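Long-range contacts in DNA repair and telomere maintenance protein nbs1 (Schizosaccharomyces pombe, PDB 3HUF), which serves as the adaptor subunit of the MRN complex in DNA double-strand break repair, binding phosphorylated partners such as Ctp1 through its FHA and BRCT domains: residues L53-K58 with N132-G137; T165-L170 with H241-L246; T268-L273 with F290-E295. All blocks are in the same frame, centred on the assembly; numbering follows the deposited sequence.

Contact 1: L53-K58 with N132-G137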
ATOM      1  N   LEU A  53      18.037  -0.687  -1.661  1.00 35.98           N
ATOM      2  CA  LEU A  53      17.807  -1.632  -2.746  1.00 35.80           C
ATOM      3  C   LEU A  53      16.370  -1.515  -3.198  1.00 36.15           C
ATOM      4  O   LEU A  53      15.505  -1.081  -2.471  1.00 37.18           O
ATOM      5  CB  LEU A  53      18.185  -3.081  -2.390  1.00 34.86           C
ATOM      6  CG  LEU A  53      19.610  -3.335  -1.905  1.00 33.40           C
ATOM      7  CD1 LEU A  53      19.843  -4.831  -1.631  1.00 31.16           C
ATOM      8  CD2 LEU A  53      20.667  -2.760  -2.893  1.00 33.11           C
ATOM      9  N   THR A  54      16.146  -1.909  -4.429  1.00 36.45           N
ATOM     10  CA  THR A  54      14.843  -1.960  -5.049  1.00 37.66           C
ATOM     11  C   THR A  54      14.005  -3.102  -4.351  1.00 37.76           C
ATOM     12  O   THR A  54      14.570  -4.014  -3.740  1.00 37.70           O
ATOM     13  CB  THR A  54      15.186  -2.159  -6.550  1.00 38.04           C
ATOM     14  OG1 THR A  54      14.502  -1.233  -7.412  1.00 43.35           O
ATOM     15  CG2 THR A  54      15.166  -3.554  -6.993  1.00 36.43           C
ATOM     16  N   PRO A  55      12.669  -3.016  -4.354  1.00 37.74           N
ATOM     17  CA  PRO A  55      11.939  -4.062  -3.600  1.00 37.64           C
ATOM     18  C   PRO A  55      11.890  -5.452  -4.253  1.00 37.82           C
ATOM     19  O   PRO A  55      12.062  -5.566  -5.460  1.00 37.48           O
ATOM     20  CB  PRO A  55      10.530  -3.474  -3.471  1.00 38.13           C
ATOM     21  CG  PRO A  55      10.398  -2.532  -4.651  1.00 38.11           C
ATOM     22  CD  PRO A  55      11.771  -1.987  -4.917  1.00 37.20           C
ATOM     23  N   SER A  56      11.682  -6.506  -3.459  1.00 37.83           N
ATOM     24  CA  SER A  56      11.450  -7.834  -4.031  1.00 38.78           C
ATOM     25  C   SER A  56       9.958  -8.118  -4.024  1.00 38.55           C
ATOM     26  O   SER A  56       9.195  -7.412  -3.364  1.00 38.81           O
ATOM     27  CB  SER A  56      12.194  -8.944  -3.277  1.00 38.78           C
ATOM     28  OG  SER A  56      13.361  -8.459  -2.624  1.00 43.74           O
ATOM     29  N   GLU A  57       9.562  -9.159  -4.746  1.00 38.33           N
ATOM     30  CA  GLU A  57       8.155  -9.528  -4.866  1.00 39.53           C
ATOM     31  C   GLU A  57       7.562  -9.884  -3.501  1.00 38.67           C
ATOM     32  O   GLU A  57       6.436  -9.520  -3.200  1.00 38.75           O
ATOM     33  CB  GLU A  57       7.968 -10.672  -5.876  1.00 39.36           C
ATOM     34  CG  GLU A  57       6.503 -10.832  -6.354  1.00 44.18           C
ATOM     35  CD  GLU A  57       5.783  -9.476  -6.600  1.00 47.71           C
ATOM     36  OE1 GLU A  57       6.194  -8.744  -7.535  1.00 50.77           O
ATOM     37  OE2 GLU A  57       4.811  -9.149  -5.880  1.00 45.94           O
ATOM     38  N   LYS A  58       8.364 -10.544  -2.672  1.00 37.84           N
ATOM     39  CA  LYS A  58       7.969 -10.897  -1.315  1.00 36.76           C
ATOM     40  C   LYS A  58       7.518  -9.750  -0.454  1.00 36.44           C
ATOM     41  O   LYS A  58       6.629  -9.929   0.374  1.00 36.90           O
ATOM     42  CB  LYS A  58       9.074 -11.689  -0.621  1.00 36.04           C
ATOM     43  CG  LYS A  58      10.293 -10.913  -0.212  1.00 35.76           C
ATOM     44  CD  LYS A  58      11.407 -11.877   0.155  1.00 36.71           C
ATOM     45  CE  LYS A  58      12.646 -11.129   0.540  1.00 38.91           C
ATOM     46  NZ  LYS A  58      13.817 -12.043   0.515  1.00 41.48           N
ATOM     47  N   ASN A 132       8.501   1.048 -13.074  1.00 44.32           N
ATOM     48  CA  ASN A 132       8.323   2.437 -12.663  1.00 44.19           C
ATOM     49  C   ASN A 132       8.177   2.549 -11.152  1.00 43.05           C
ATOM     50  O   ASN A 132       8.909   3.296 -10.510  1.00 41.68           O
ATOM     51  CB  ASN A 132       7.048   2.987 -13.353  1.00 45.77           C
ATOM     52  CG  ASN A 132       6.892   4.512 -13.266  1.00 48.24           C
ATOM     53  OD1 ASN A 132       6.358   5.047 -12.280  1.00 50.27           O
ATOM     54  ND2 ASN A 132       7.273   5.212 -14.350  1.00 50.80           N
ATOM     55  N   LEU A 133       7.242   1.780 -10.584  1.00 42.10           N
ATOM     56  CA  LEU A 133       6.915   1.899  -9.145  1.00 40.74           C
ATOM     57  C   LEU A 133       7.995   1.279  -8.284  1.00 39.47           C
ATOM     58  O   LEU A 133       8.326   1.812  -7.237  1.00 38.88           O
ATOM     59  CB  LEU A 133       5.545   1.313  -8.813  1.00 39.68           C
ATOM     60  CG  LEU A 133       4.374   1.805  -9.654  1.00 44.56           C
ATOM     61  CD1 LEU A 133       3.062   1.265  -9.141  1.00 46.56           C
ATOM     62  CD2 LEU A 133       4.307   3.355  -9.738  1.00 46.72           C
ATOM     63  N   ASN A 134       8.564   0.176  -8.749  1.00 39.09           N
ATOM     64  CA  ASN A 134       9.657  -0.467  -8.040  1.00 39.69           C
ATOM     65  C   ASN A 134      10.842   0.498  -7.839  1.00 39.44           C
ATOM     66  O   ASN A 134      11.445   0.523  -6.773  1.00 39.63           O
ATOM     67  CB  ASN A 134      10.085  -1.773  -8.736  1.00 39.44           C
ATOM     68  CG  ASN A 134       8.968  -2.856  -8.713  1.00 42.29           C
ATOM     69  OD1 ASN A 134       7.970  -2.768  -7.954  1.00 44.45           O
ATOM     70  ND2 ASN A 134       9.116  -3.852  -9.574  1.00 41.64           N
ATOM     71  N   LEU A 135      11.131   1.305  -8.861  1.00 38.67           N
ATOM     72  CA  LEU A 135      12.204   2.294  -8.806  1.00 38.90           C
ATOM     73  C   LEU A 135      11.948   3.414  -7.808  1.00 38.88           C
ATOM     74  O   LEU A 135      12.891   4.071  -7.391  1.00 39.46           O
ATOM     75  CB  LEU A 135      12.506   2.860 -10.198  1.00 39.20           C
ATOM     76  CG  LEU A 135      13.109   1.833 -11.149  1.00 40.16           C
ATOM     77  CD1 LEU A 135      13.013   2.293 -12.589  1.00 41.30           C
ATOM     78  CD2 LEU A 135      14.555   1.514 -10.773  1.00 42.84           C
ATOM     79  N   LEU A 136      10.685   3.598  -7.409  1.00 37.77           N
ATOM     80  CA  LEU A 136      10.331   4.482  -6.312  1.00 37.82           C
ATOM     81  C   LEU A 136      10.367   3.803  -4.947  1.00 37.76           C
ATOM     82  O   LEU A 136      10.204   4.475  -3.939  1.00 38.56           O
ATOM     83  CB  LEU A 136       8.923   5.075  -6.517  1.00 37.35           C
ATOM     84  CG  LEU A 136       8.665   5.887  -7.788  1.00 37.11           C
ATOM     85  CD1 LEU A 136       7.214   6.418  -7.844  1.00 37.49           C
ATOM     86  CD2 LEU A 136       9.677   7.041  -7.897  1.00 36.84           C
ATOM     87  N   GLY A 137      10.556   2.487  -4.915  1.00 37.89           N
ATOM     88  CA  GLY A 137      10.501   1.701  -3.664  1.00 37.65           C
ATOM     89  C   GLY A 137       9.131   1.137  -3.341  1.00 37.69           C
ATOM     90  O   GLY A 137       8.832   0.810  -2.175  1.00 37.65           O
TER
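Pro-55 presses its ring against the C-terminal turn of helix 123-134, and Asn-134 and Gly-137 receive it. The tight part is small. Pro-55 CD sits 3.1 Å from Asn-134 O, a close approach of a ring methylene to a carbonyl oxygen. That oxygen is already in use, since Gly-137 N donates to Asn-134 O at 2.8 Å, so the proline comes up to a carbonyl that is closing off a helix. Next to CD, Pro-55 CG reaches Asn-134 CA at 4.0 Å and Gly-137 C at 4.1 Å. It is thus the CG-CD edge of the ring that makes the contact, with CD nearest. Gly-137 has a positive phi of 92°, which turns the chain sharply away from the helix beside the proline. Pro-55 also touches Cys-66 on its own side.

The neighbouring Thr-54 belongs to the loose, solvent side. Its OG1 faces the same Asn-134 O, but at 3.6 Å this is proximity, not a bond. Leu-135 CD2 stays 4.3 Å from Thr-54 OG1, and both residues are exposed. The polar bonds nearby are made on each side separately: Leu-135 O accepts a hydrogen bond from Lys-188 NZ, and Ser-56 N is bonded to Asp-59 OD2. Leu-133 and Leu-136 turn to helix 178-184 instead.

What results is a modest junction between the FHA domain, through the loop after strand 48-52, and the first BRCT domain, met at a helix end that finishes in a Schellman motif.

Contact 2: T165-L170 with H241-L246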
ATOM      1  N   THR A 165     -11.779  -5.232  -7.344  1.00 36.81           N
ATOM      2  CA  THR A 165     -12.124  -3.861  -6.990  1.00 36.26           C
ATOM      3  C   THR A 165     -13.106  -3.825  -5.830  1.00 35.60           C
ATOM      4  O   THR A 165     -12.909  -3.068  -4.884  1.00 35.31           O
ATOM      5  CB  THR A 165     -12.695  -3.094  -8.182  1.00 36.21           C
ATOM      6  OG1 THR A 165     -11.781  -3.194  -9.278  1.00 37.58           O
ATOM      7  CG2 THR A 165     -12.885  -1.634  -7.817  1.00 35.37           C
ATOM      8  N   MET A 166     -14.145  -4.658  -5.906  1.00 35.61           N
ATOM      9  CA  MET A 166     -15.162  -4.735  -4.866  1.00 35.82           C
ATOM     10  C   MET A 166     -14.530  -5.081  -3.519  1.00 36.16           C
ATOM     11  O   MET A 166     -14.862  -4.480  -2.486  1.00 36.17           O
ATOM     12  CB  MET A 166     -16.179  -5.815  -5.209  1.00 36.13           C
ATOM     13  CG  MET A 166     -16.940  -5.625  -6.510  1.00 36.14           C
ATOM     14  SD  MET A 166     -17.797  -7.157  -6.965  1.00 35.90           S
ATOM     15  CE  MET A 166     -18.427  -6.725  -8.607  1.00 33.19           C
ATOM     16  N   TYR A 167     -13.625  -6.062  -3.557  1.00 35.95           N
ATOM     17  CA  TYR A 167     -12.902  -6.521  -2.395  1.00 36.44           C
ATOM     18  C   TYR A 167     -12.016  -5.439  -1.796  1.00 37.05           C
ATOM     19  O   TYR A 167     -12.057  -5.222  -0.586  1.00 37.07           O
ATOM     20  CB  TYR A 167     -12.084  -7.767  -2.725  1.00 35.98           C
ATOM     21  CG  TYR A 167     -11.495  -8.429  -1.499  1.00 37.06           C
ATOM     22  CD1 TYR A 167     -12.287  -8.697  -0.373  1.00 35.63           C
ATOM     23  CD2 TYR A 167     -10.151  -8.795  -1.460  1.00 37.09           C
ATOM     24  CE1 TYR A 167     -11.757  -9.307   0.754  1.00 35.78           C
ATOM     25  CE2 TYR A 167      -9.614  -9.414  -0.340  1.00 37.09           C
ATOM     26  CZ  TYR A 167     -10.411  -9.667   0.756  1.00 36.50           C
ATOM     27  OH  TYR A 167      -9.842 -10.257   1.860  1.00 37.63           O
ATOM     28  N   ALA A 168     -11.249  -4.742  -2.647  1.00 37.56           N
ATOM     29  CA  ALA A 168     -10.420  -3.633  -2.201  1.00 37.74           C
ATOM     30  C   ALA A 168     -11.251  -2.546  -1.527  1.00 38.17           C
ATOM     31  O   ALA A 168     -10.884  -2.044  -0.463  1.00 38.04           O
ATOM     32  CB  ALA A 168      -9.644  -3.053  -3.347  1.00 37.73           C
ATOM     33  N   PHE A 169     -12.368  -2.182  -2.150  1.00 38.11           N
ATOM     34  CA  PHE A 169     -13.285  -1.202  -1.573  1.00 38.18           C
ATOM     35  C   PHE A 169     -13.729  -1.582  -0.157  1.00 38.94           C
ATOM     36  O   PHE A 169     -13.723  -0.757   0.764  1.00 38.75           O
ATOM     37  CB  PHE A 169     -14.518  -1.079  -2.471  1.00 37.50           C
ATOM     38  CG  PHE A 169     -15.422   0.039  -2.094  1.00 36.45           C
ATOM     39  CD1 PHE A 169     -15.069   1.352  -2.373  1.00 35.45           C
ATOM     40  CD2 PHE A 169     -16.638  -0.213  -1.466  1.00 36.31           C
ATOM     41  CE1 PHE A 169     -15.909   2.394  -2.039  1.00 34.77           C
ATOM     42  CE2 PHE A 169     -17.479   0.823  -1.134  1.00 36.17           C
ATOM     43  CZ  PHE A 169     -17.116   2.128  -1.414  1.00 35.66           C
ATOM     44  N   LEU A 170     -14.121  -2.845  -0.000  1.00 39.86           N
ATOM     45  CA  LEU A 170     -14.655  -3.337   1.260  1.00 40.05           C
ATOM     46  C   LEU A 170     -13.628  -3.439   2.382  1.00 40.88           C
ATOM     47  O   LEU A 170     -13.953  -3.134   3.529  1.00 40.97           O
ATOM     48  CB  LEU A 170     -15.360  -4.676   1.057  1.00 40.02           C
ATOM     49  CG  LEU A 170     -16.746  -4.545   0.427  1.00 39.62           C
ATOM     50  CD1 LEU A 170     -17.203  -5.885  -0.079  1.00 38.60           C
ATOM     51  CD2 LEU A 170     -17.723  -4.001   1.446  1.00 38.67           C
ATOM     52  N   HIS A 241     -14.064 -15.719   1.083  1.00 40.92           N
ATOM     53  CA  HIS A 241     -14.639 -15.911   2.426  1.00 40.11           C
ATOM     54  C   HIS A 241     -14.614 -14.592   3.214  1.00 39.47           C
ATOM     55  O   HIS A 241     -15.611 -14.200   3.827  1.00 38.94           O
ATOM     56  CB  HIS A 241     -13.873 -17.000   3.201  1.00 40.14           C
ATOM     57  CG  HIS A 241     -14.326 -17.172   4.621  1.00 40.09           C
ATOM     58  ND1 HIS A 241     -15.214 -18.154   5.006  1.00 39.68           N
ATOM     59  CD2 HIS A 241     -14.000 -16.500   5.752  1.00 39.85           C
ATOM     60  CE1 HIS A 241     -15.433 -18.066   6.305  1.00 39.30           C
ATOM     61  NE2 HIS A 241     -14.705 -17.073   6.783  1.00 39.91           N
ATOM     62  N   HIS A 242     -13.480 -13.908   3.192  1.00 38.85           N
ATOM     63  CA  HIS A 242     -13.384 -12.650   3.915  1.00 38.70           C
ATOM     64  C   HIS A 242     -14.264 -11.564   3.291  1.00 38.17           C
ATOM     65  O   HIS A 242     -14.864 -10.767   4.004  1.00 37.98           O
ATOM     66  CB  HIS A 242     -11.937 -12.185   4.056  1.00 38.33           C
ATOM     67  CG  HIS A 242     -11.786 -10.936   4.870  1.00 40.05           C
ATOM     68  ND1 HIS A 242     -12.382 -10.779   6.103  1.00 41.67           N
ATOM     69  CD2 HIS A 242     -11.112  -9.786   4.628  1.00 41.41           C
ATOM     70  CE1 HIS A 242     -12.082  -9.585   6.585  1.00 42.26           C
ATOM     71  NE2 HIS A 242     -11.321  -8.959   5.706  1.00 41.55           N
ATOM     72  N   LEU A 243     -14.332 -11.550   1.966  1.00 37.86           N
ATOM     73  CA  LEU A 243     -15.233 -10.669   1.237  1.00 38.26           C
ATOM     74  C   LEU A 243     -16.690 -10.878   1.701  1.00 37.74           C
ATOM     75  O   LEU A 243     -17.371  -9.908   2.052  1.00 37.23           O
ATOM     76  CB  LEU A 243     -15.059 -10.876  -0.280  1.00 38.38           C
ATOM     77  CG  LEU A 243     -15.967 -10.252  -1.355  1.00 40.55           C
ATOM     78  CD1 LEU A 243     -16.533  -8.937  -0.959  1.00 42.59           C
ATOM     79  CD2 LEU A 243     -15.183 -10.088  -2.640  1.00 40.45           C
ATOM     80  N   LEU A 244     -17.137 -12.132   1.738  1.00 37.73           N
ATOM     81  CA  LEU A 244     -18.501 -12.460   2.175  1.00 38.44           C
ATOM     82  C   LEU A 244     -18.741 -12.211   3.668  1.00 39.03           C
ATOM     83  O   LEU A 244     -19.823 -11.769   4.054  1.00 39.12           O
ATOM     84  CB  LEU A 244     -18.876 -13.894   1.788  1.00 38.14           C
ATOM     85  CG  LEU A 244     -18.715 -14.223   0.305  1.00 38.32           C
ATOM     86  CD1 LEU A 244     -18.832 -15.717   0.095  1.00 38.07           C
ATOM     87  CD2 LEU A 244     -19.731 -13.458  -0.563  1.00 38.81           C
ATOM     88  N   GLU A 245     -17.737 -12.503   4.493  1.00 39.89           N
ATOM     89  CA  GLU A 245     -17.733 -12.085   5.895  1.00 40.90           C
ATOM     90  C   GLU A 245     -18.015 -10.593   6.035  1.00 40.99           C
ATOM     91  O   GLU A 245     -18.891 -10.199   6.798  1.00 40.57           O
ATOM     92  CB  GLU A 245     -16.375 -12.355   6.528  1.00 41.40           C
ATOM     93  CG  GLU A 245     -16.358 -13.470   7.529  1.00 44.05           C
ATOM     94  CD  GLU A 245     -15.040 -13.540   8.283  1.00 46.52           C
ATOM     95  OE1 GLU A 245     -14.980 -14.318   9.257  1.00 47.47           O
ATOM     96  OE2 GLU A 245     -14.074 -12.823   7.907  1.00 48.37           O
ATOM     97  N   LEU A 246     -17.257  -9.774   5.297  1.00 41.13           N
ATOM     98  CA  LEU A 246     -17.418  -8.319   5.312  1.00 41.34           C
ATOM     99  C   LEU A 246     -18.832  -7.843   4.963  1.00 41.50           C
ATOM    100  O   LEU A 246     -19.224  -6.750   5.367  1.00 41.30           O
ATOM    101  CB  LEU A 246     -16.382  -7.631   4.419  1.00 41.47           C
ATOM    102  CG  LEU A 246     -14.925  -7.742   4.895  1.00 41.94           C
ATOM    103  CD1 LEU A 246     -13.967  -7.019   3.957  1.00 40.82           C
ATOM    104  CD2 LEU A 246     -14.762  -7.254   6.343  1.00 44.47           C
TER
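This is the packing between two consecutive BRCT domains, where helix 163-170 of the first meets helix 238-246 of the second, with Tyr-167 set against Leu-243 and His-242. The axes of the two short helical segments come within 10.2 Å and cross at 54°. Tyr-167 holds CG anti to its backbone N (chi1 -170°), which swings the ring out over the other helix. There CD1 touches Leu-243 CB at 3.5 Å, and CE1 lies near the Leu-243 backbone. At the tip, Tyr-167 OH meets the edge of the imidazole, 3.1 Å from His-242 CD2, the two side chains crossing at about a right angle.

The imidazole is held from within its own helix: His-242 ND1 donates to Glu-245 OE2 at 3.2 Å in a nearly straight bond lying in the ring plane, and Leu-246 CG lies above one ring face, toward its rim. An alanine in place of Tyr-167 would probably open a gap beside Leu-243 CB and leave the CD2 edge of His-242 without its neighbour.

Further along, Leu-170 CB packs on Leu-246 CD1 at 4.0 Å. Leu-170 also meets Leu-243 methyl to methyl, although the modelled separation is doubtfully short. Around this pair, Trp-298 of helix 294-302 lies against Met-166, Phe-169 and Leu-170, while Cys-222 of helix 219-222 touches Leu-170 and strand 150-152 backs Ala-168 through Phe-151.

Contact 3: T268-L273 with F290-E295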
ATOM      1  N   THR A 268     -29.016 -22.963   4.272  1.00 57.13           N
ATOM      2  CA  THR A 268     -28.283 -21.991   3.467  1.00 55.46           C
ATOM      3  C   THR A 268     -29.210 -21.254   2.493  1.00 54.46           C
ATOM      4  O   THR A 268     -29.923 -21.873   1.699  1.00 54.03           O
ATOM      5  CB  THR A 268     -27.101 -22.680   2.741  1.00 55.51           C
ATOM      6  OG1 THR A 268     -26.026 -22.874   3.672  1.00 55.43           O
ATOM      7  CG2 THR A 268     -26.601 -21.859   1.573  1.00 54.93           C
ATOM      8  N   ASP A 269     -29.189 -19.926   2.574  1.00 53.21           N
ATOM      9  CA  ASP A 269     -30.086 -19.076   1.794  1.00 52.15           C
ATOM     10  C   ASP A 269     -29.775 -19.013   0.287  1.00 51.34           C
ATOM     11  O   ASP A 269     -30.696 -18.932  -0.528  1.00 51.06           O
ATOM     12  CB  ASP A 269     -30.175 -17.682   2.430  1.00 52.13           C
ATOM     13  CG  ASP A 269     -30.754 -17.723   3.843  1.00 52.12           C
ATOM     14  OD1 ASP A 269     -31.764 -18.430   4.057  1.00 52.10           O
ATOM     15  OD2 ASP A 269     -30.202 -17.055   4.741  1.00 52.04           O
ATOM     16  N   PHE A 270     -28.488 -19.055  -0.074  1.00 50.43           N
ATOM     17  CA  PHE A 270     -28.069 -19.146  -1.481  1.00 49.60           C
ATOM     18  C   PHE A 270     -26.637 -19.670  -1.646  1.00 49.41           C
ATOM     19  O   PHE A 270     -25.841 -19.659  -0.701  1.00 48.91           O
ATOM     20  CB  PHE A 270     -28.214 -17.794  -2.201  1.00 49.42           C
ATOM     21  CG  PHE A 270     -27.450 -16.666  -1.553  1.00 48.94           C
ATOM     22  CD1 PHE A 270     -26.108 -16.446  -1.853  1.00 47.83           C
ATOM     23  CD2 PHE A 270     -28.077 -15.818  -0.649  1.00 48.63           C
ATOM     24  CE1 PHE A 270     -25.413 -15.413  -1.265  1.00 46.95           C
ATOM     25  CE2 PHE A 270     -27.383 -14.786  -0.049  1.00 48.30           C
ATOM     26  CZ  PHE A 270     -26.042 -14.582  -0.360  1.00 48.05           C
ATOM     27  N   VAL A 271     -26.321 -20.111  -2.863  1.00 49.25           N
ATOM     28  CA  VAL A 271     -24.967 -20.524  -3.224  1.00 49.15           C
ATOM     29  C   VAL A 271     -24.239 -19.394  -3.968  1.00 49.51           C
ATOM     30  O   VAL A 271     -24.755 -18.856  -4.951  1.00 48.85           O
ATOM     31  CB  VAL A 271     -24.979 -21.812  -4.095  1.00 49.15           C
ATOM     32  CG1 VAL A 271     -23.580 -22.164  -4.587  1.00 48.66           C
ATOM     33  CG2 VAL A 271     -25.579 -22.980  -3.319  1.00 48.60           C
ATOM     34  N   VAL A 272     -23.056 -19.024  -3.481  1.00 49.93           N
ATOM     35  CA  VAL A 272     -22.175 -18.118  -4.219  1.00 50.90           C
ATOM     36  C   VAL A 272     -21.246 -18.947  -5.103  1.00 52.09           C
ATOM     37  O   VAL A 272     -20.667 -19.926  -4.646  1.00 52.08           O
ATOM     38  CB  VAL A 272     -21.328 -17.211  -3.286  1.00 50.60           C
ATOM     39  CG1 VAL A 272     -20.689 -16.088  -4.079  1.00 49.82           C
ATOM     40  CG2 VAL A 272     -22.177 -16.625  -2.181  1.00 49.89           C
ATOM     41  N   LEU A 273     -21.112 -18.574  -6.371  1.00 53.65           N
ATOM     42  CA  LEU A 273     -20.218 -19.312  -7.265  1.00 55.13           C
ATOM     43  C   LEU A 273     -18.970 -18.516  -7.658  1.00 55.86           C
ATOM     44  O   LEU A 273     -19.058 -17.318  -7.943  1.00 56.06           O
ATOM     45  CB  LEU A 273     -20.975 -19.846  -8.498  1.00 55.29           C
ATOM     46  CG  LEU A 273     -21.443 -18.932  -9.636  1.00 55.93           C
ATOM     47  CD1 LEU A 273     -20.362 -18.794 -10.716  1.00 56.73           C
ATOM     48  CD2 LEU A 273     -22.746 -19.456 -10.254  1.00 56.15           C
ATOM     49  N   PHE A 290     -30.392 -22.438  -5.398  1.00 50.43           N
ATOM     50  CA  PHE A 290     -30.374 -21.080  -5.944  1.00 50.15           C
ATOM     51  C   PHE A 290     -28.964 -20.468  -5.894  1.00 49.77           C
ATOM     52  O   PHE A 290     -28.364 -20.338  -4.823  1.00 49.61           O
ATOM     53  CB  PHE A 290     -31.417 -20.211  -5.221  1.00 50.09           C
ATOM     54  CG  PHE A 290     -31.196 -18.725  -5.359  1.00 50.01           C
ATOM     55  CD1 PHE A 290     -31.019 -18.131  -6.609  1.00 50.19           C
ATOM     56  CD2 PHE A 290     -31.211 -17.915  -4.235  1.00 50.24           C
ATOM     57  CE1 PHE A 290     -30.822 -16.761  -6.725  1.00 50.63           C
ATOM     58  CE2 PHE A 290     -31.017 -16.544  -4.342  1.00 51.09           C
ATOM     59  CZ  PHE A 290     -30.825 -15.965  -5.588  1.00 51.05           C
ATOM     60  N   CYS A 291     -28.453 -20.086  -7.065  1.00 49.50           N
ATOM     61  CA  CYS A 291     -27.083 -19.579  -7.193  1.00 49.17           C
ATOM     62  C   CYS A 291     -26.975 -18.105  -7.592  1.00 48.87           C
ATOM     63  O   CYS A 291     -27.846 -17.567  -8.281  1.00 48.59           O
ATOM     64  CB  CYS A 291     -26.285 -20.431  -8.187  1.00 49.30           C
ATOM     65  SG  CYS A 291     -26.194 -22.187  -7.767  1.00 49.84           S
ATOM     66  N   LEU A 292     -25.883 -17.481  -7.146  1.00 48.51           N
ATOM     67  CA  LEU A 292     -25.524 -16.091  -7.438  1.00 48.44           C
ATOM     68  C   LEU A 292     -24.014 -15.989  -7.633  1.00 47.91           C
ATOM     69  O   LEU A 292     -23.260 -16.739  -7.006  1.00 47.51           O
ATOM     70  CB  LEU A 292     -25.894 -15.183  -6.261  1.00 48.69           C
ATOM     71  CG  LEU A 292     -27.363 -14.944  -5.913  1.00 49.50           C
ATOM     72  CD1 LEU A 292     -27.478 -14.398  -4.499  1.00 49.64           C
ATOM     73  CD2 LEU A 292     -28.024 -13.998  -6.922  1.00 50.58           C
ATOM     74  N   THR A 293     -23.574 -15.072  -8.499  1.00 47.39           N
ATOM     75  CA  THR A 293     -22.163 -14.667  -8.539  1.00 47.25           C
ATOM     76  C   THR A 293     -21.986 -13.512  -7.556  1.00 46.70           C
ATOM     77  O   THR A 293     -22.970 -12.869  -7.178  1.00 46.37           O
ATOM     78  CB  THR A 293     -21.685 -14.228  -9.959  1.00 47.26           C
ATOM     79  OG1 THR A 293     -22.449 -13.106 -10.415  1.00 47.84           O
ATOM     80  CG2 THR A 293     -21.815 -15.361 -10.961  1.00 47.18           C
ATOM     81  N   ILE A 294     -20.747 -13.260  -7.133  1.00 46.67           N
ATOM     82  CA  ILE A 294     -20.430 -12.073  -6.319  1.00 46.45           C
ATOM     83  C   ILE A 294     -20.769 -10.797  -7.108  1.00 46.34           C
ATOM     84  O   ILE A 294     -21.277  -9.819  -6.552  1.00 45.84           O
ATOM     85  CB  ILE A 294     -18.951 -12.039  -5.881  1.00 46.52           C
ATOM     86  CG1 ILE A 294     -18.531 -13.397  -5.306  1.00 47.22           C
ATOM     87  CG2 ILE A 294     -18.738 -10.929  -4.861  1.00 45.89           C
ATOM     88  CD1 ILE A 294     -17.110 -13.469  -4.765  1.00 48.38           C
ATOM     89  N   GLU A 295     -20.496 -10.846  -8.411  1.00 46.33           N
ATOM     90  CA  GLU A 295     -20.846  -9.792  -9.357  1.00 46.43           C
ATOM     91  C   GLU A 295     -22.341  -9.467  -9.287  1.00 46.11           C
ATOM     92  O   GLU A 295     -22.725  -8.298  -9.256  1.00 45.78           O
ATOM     93  CB  GLU A 295     -20.430 -10.197 -10.784  1.00 46.56           C
ATOM     94  CG  GLU A 295     -18.909 -10.170 -11.065  1.00 48.23           C
ATOM     95  CD  GLU A 295     -18.159 -11.476 -10.717  1.00 50.80           C
ATOM     96  OE1 GLU A 295     -18.665 -12.301  -9.917  1.00 51.30           O
ATOM     97  OE2 GLU A 295     -17.036 -11.674 -11.245  1.00 51.13           O
TER
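Val-271 and Cys-291 pair at the start of two parallel strands, 270-273 and 291-293, in the four-stranded parallel sheet of the second BRCT domain; 291-293 is an outermost strand.

The backbone bonds come first. Val-271 straddles Cys-291: its N donates to Phe-290 O at 2.8 Å in an almost straight bond (177°), and its O accepts from Leu-292 N at 2.8 Å. Leu-292 in turn straddles Val-272, since Leu-292 O also accepts from Leu-273 N at 2.9 Å. Two CA-H...O contacts fill in between, from Cys-291 CA to Val-271 O and from Val-272 CA to Leu-292 O.

The aromatic contacts gather at the start of the strands. Leu-292 CD1 sits over one face of the Phe-270 ring, 3.8 Å from its centroid, a CH-pi contact. Phe-270 can offer that face because its CG stands between N and the carbonyl carbon (chi1 57°). Its CB is meanwhile met by Phe-290 CD2 at 3.6 Å.

Apolar packing differs on the two faces of the sheet. On the face of Val-272 and Leu-292, which is buried, Val-272 is also packed on Cys-231 and Met-233 of strand 230-234. On the more open face, Val-271 CB lies against Cys-291 SG, and Leu-273 runs beside Thr-293, pointing the same way, with CD1 3.7 Å from Thr-293 CG2.

Helix 294-302 starts straight from the strand. Thr-293 is its N-cap: OG1 caps a backbone N in the first turn, while Thr-293 N is bonded to Gln-296 OE1, a reciprocal pairing consistent with a capping box. One residue on, Ile-294 CG1 touches Val-272 CG1 at 3.7 Å.

The three contacts follow one another along the chain and trace the elongated arm from FHA to the second BRCT domain. Contact 1 joins the FHA domain to the first BRCT domain, contact 2 the two BRCT domains, and contact 3 lies within the second. Centres of contacts 1 and 2 are 27 Å apart, on opposite sides of the chain's centre; those of contacts 1 and 3, 39 Å. Contacts 2 and 3, centres 15 Å apart, touch: Leu-243 and Leu-244 meet Ile-294 and Val-272 inside the second domain, whereas Met-166 on Glu-295 crosses between domains. With Trp-298 also against helix 163-170, the helix begun in contact 3 joins the BRCT-BRCT interface, consistent with a defined arrangement.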